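Local coordinates for dTDP Sugar Isomerase (Desulfovibrio desulfuricans subsp. desulfuricans str. G20, PDB 3EJK) that probably epimerises C3' and C5' of dTDP-4-dehydro-6-deoxy-alpha-D-glucose, giving dTDP-4-dehydro-beta-L-rhamnose, the sugar nucleotide that precedes dTDP-L-rhamnose, at the interface of chains A and B. Sequence-based numbering; all coordinates share one arbitrary frame. Chains: chain A/B, dTDP Sugar Isomerase.

The interface of chains A and B. Residues chain A 41, 55, 57, 81, 135, 137; chain B 41, 55, 57, 81, 135, 137.
A:Phe57 points its ring toward the two-fold axis and packs against B:Pro81, B:Ala137, B:Met41 and its own twin, B:Phe57; every contact recurs with the chains exchanged. Its CG, anti to the carbonyl carbon and beside the backbone N (chi1 -45°), turns the ring toward chain B. CD2 touches B:Pro81 CB, while B:Pro81 CG sits over one ring face, 3.9 Å above the plane and displaced toward the rim, so the proline caps the ring off-centre. CE2 continues along the same proline and nears B:Met41 CB. On the opposite side of the ring, the meta carbon CE1 meets B:Phe57 CE1 at 3.8 Å. The two side chains run antiparallel past one another with ring planes inclined at roughly 60°, a rim contact and not a face-to-face stack. The tip, CZ, lies 3.6 Å from the B:Ala137 CB methyl and also touches the selenium of B:Met41, a selenomethionine. That side chain is extended beyond CG, which carries its SE from the strand 38-43 backbone to the ring tip, running alongside A:Ile55 in the same direction. A:Ile55 CG2 flanks it, 4.0 Å from B:Met41 CB. Near the axis, A:Leu135 CD2 and B:Leu135 CD2 meet at 3.8 Å. A:Pro81 CG lies 3.6 Å from B:Leu135 CD2, the two side chains crossing at about a right angle. The core is thus apolar, and its polar links are indirect: water 2 joins B:Met41 N to A:Ile55 O. The patch may belong to the biological dimer, since epimerases of this cupin family are typically dimers. In the twin bridge, A:Met41 N reaches water 1 at 3.0 Å, with 167° at the hydrogen, and water 1 lies 3.0 Å from B:Ile55 O.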
loop_
_atom_site.group_PDB
_atom_site.type_symbol
_atom_site.label_atom_id
_atom_site.label_comp_id
_atom_site.label_asym_id
_atom_site.label_seq_id
_atom_site.Cartn_x
_atom_site.Cartn_y
_atom_site.Cartn_z
HETATM N N MSE A 41 -0.831 -3.647 7.652
HETATM C CA MSE A 41 0.484 -3.939 7.113
HETATM C C MSE A 41 1.591 -3.804 8.165
HETATM O O MSE A 41 2.255 -4.787 8.538
HETATM C CB MSE A 41 0.819 -3.073 5.903
HETATM C CG MSE A 41 2.082 -3.570 5.264
HETATM SE SE MSE A 41 2.642 -2.607 3.701
HETATM C CE MSE A 41 4.283 -3.664 3.239
ATOM N N ILE A 55 7.872 3.372 1.256
ATOM C CA ILE A 55 6.697 2.556 0.935
ATOM C C ILE A 55 6.352 2.822 -0.524
ATOM O O ILE A 55 6.176 3.978 -0.943
ATOM C CB ILE A 55 5.457 2.821 1.820
ATOM C CG1 ILE A 55 4.249 2.019 1.284
ATOM C CG2 ILE A 55 5.100 4.274 1.857
ATOM C CD1 ILE A 55 4.339 0.489 1.486
ATOM N N PHE A 57 4.573 0.541 -4.225
ATOM C CA PHE A 57 3.797 -0.563 -4.779
ATOM C C PHE A 57 4.322 -1.001 -6.124
ATOM O O PHE A 57 4.956 -0.241 -6.872
ATOM C CB PHE A 57 2.335 -0.172 -4.951
ATOM C CG PHE A 57 1.781 0.529 -3.780
ATOM C CD1 PHE A 57 1.539 -0.160 -2.610
ATOM C CD2 PHE A 57 1.533 1.890 -3.827
ATOM C CE1 PHE A 57 1.039 0.493 -1.503
ATOM C CE2 PHE A 57 1.015 2.559 -2.716
ATOM C CZ PHE A 57 0.770 1.856 -1.551
ATOM N N PRO A 81 -2.174 -6.795 -0.943
ATOM C CA PRO A 81 -3.574 -6.492 -0.610
ATOM C C PRO A 81 -4.556 -6.675 -1.739
ATOM O O PRO A 81 -5.765 -6.723 -1.512
ATOM C CB PRO A 81 -3.536 -5.025 -0.203
ATOM C CG PRO A 81 -2.308 -4.475 -0.840
ATOM C CD PRO A 81 -1.368 -5.590 -1.145
ATOM N N LEU A 135 -1.284 -6.425 -6.647
ATOM C CA LEU A 135 -0.641 -5.200 -6.153
ATOM C C LEU A 135 0.176 -5.590 -4.945
ATOM O O LEU A 135 -0.354 -5.989 -3.916
ATOM C CB LEU A 135 -1.637 -4.109 -5.750
ATOM C CG LEU A 135 -0.896 -2.795 -5.455
ATOM C CD1 LEU A 135 -0.484 -2.110 -6.797
ATOM C CD2 LEU A 135 -1.717 -1.871 -4.610
ATOM N N ALA A 137 2.761 -4.495 -2.084
ATOM C CA ALA A 137 3.214 -3.349 -1.317
ATOM C C ALA A 137 4.511 -3.735 -0.645
ATOM O O ALA A 137 4.687 -4.854 -0.174
ATOM C CB ALA A 137 2.169 -2.915 -0.283
HETATM N N MSE B 41 4.908 6.119 -3.320
HETATM C CA MSE B 41 4.046 6.685 -2.300
HETATM C C MSE B 41 4.787 7.670 -1.388
HETATM O O MSE B 41 4.495 8.878 -1.366
HETATM C CB MSE B 41 3.369 5.612 -1.452
HETATM C CG MSE B 41 2.334 6.246 -0.573
HETATM SE SE MSE B 41 1.360 5.032 0.550
HETATM C CE MSE B 41 0.126 6.337 1.446
ATOM N N ILE B 55 1.142 2.092 8.322
ATOM C CA ILE B 55 0.705 1.931 6.931
ATOM C C ILE B 55 -0.339 0.823 6.913
ATOM O O ILE B 55 -0.099 -0.294 7.400
ATOM C CB ILE B 55 1.835 1.598 5.927
ATOM C CG1 ILE B 55 1.229 1.301 4.536
ATOM C CG2 ILE B 55 2.642 0.419 6.369
ATOM C CD1 ILE B 55 0.640 2.528 3.804
ATOM N N PHE B 57 -4.243 -0.341 4.575
ATOM C CA PHE B 57 -5.097 -0.224 3.398
ATOM C C PHE B 57 -6.558 -0.355 3.747
ATOM O O PHE B 57 -6.952 -0.969 4.751
ATOM C CB PHE B 57 -4.763 -1.299 2.372
ATOM C CG PHE B 57 -3.315 -1.459 2.150
ATOM C CD1 PHE B 57 -2.606 -0.486 1.477
ATOM C CD2 PHE B 57 -2.645 -2.564 2.645
ATOM C CE1 PHE B 57 -1.247 -0.619 1.283
ATOM C CE2 PHE B 57 -1.271 -2.714 2.444
ATOM C CZ PHE B 57 -0.573 -1.736 1.762
ATOM N N PRO B 81 -3.670 3.253 -5.266
ATOM C CA PRO B 81 -2.961 2.531 -6.334
ATOM C C PRO B 81 -3.816 1.600 -7.156
ATOM O O PRO B 81 -3.406 1.164 -8.232
ATOM C CB PRO B 81 -1.910 1.724 -5.583
ATOM C CG PRO B 81 -2.429 1.604 -4.194
ATOM C CD PRO B 81 -3.418 2.689 -3.940
ATOM N N LEU B 135 -8.523 0.480 -3.774
ATOM C CA LEU B 135 -7.636 0.183 -2.641
ATOM C C LEU B 135 -6.959 1.478 -2.262
ATOM O O LEU B 135 -6.172 2.034 -3.017
ATOM C CB LEU B 135 -6.565 -0.863 -2.965
ATOM C CG LEU B 135 -5.823 -1.278 -1.684
ATOM C CD1 LEU B 135 -6.714 -2.253 -0.852
ATOM C CD2 LEU B 135 -4.491 -1.892 -1.987
ATOM N N ALA B 137 -4.506 3.437 0.230
ATOM C CA ALA B 137 -3.387 3.245 1.133
ATOM C C ALA B 137 -3.260 4.493 1.974
ATOM O O ALA B 137 -3.437 5.611 1.502
ATOM C CB ALA B 137 -2.088 2.965 0.369
HETATM O O HOH W 1 -1.349 -1.601 9.834
HETATM O O HOH W 2 7.862 5.549 -2.914
#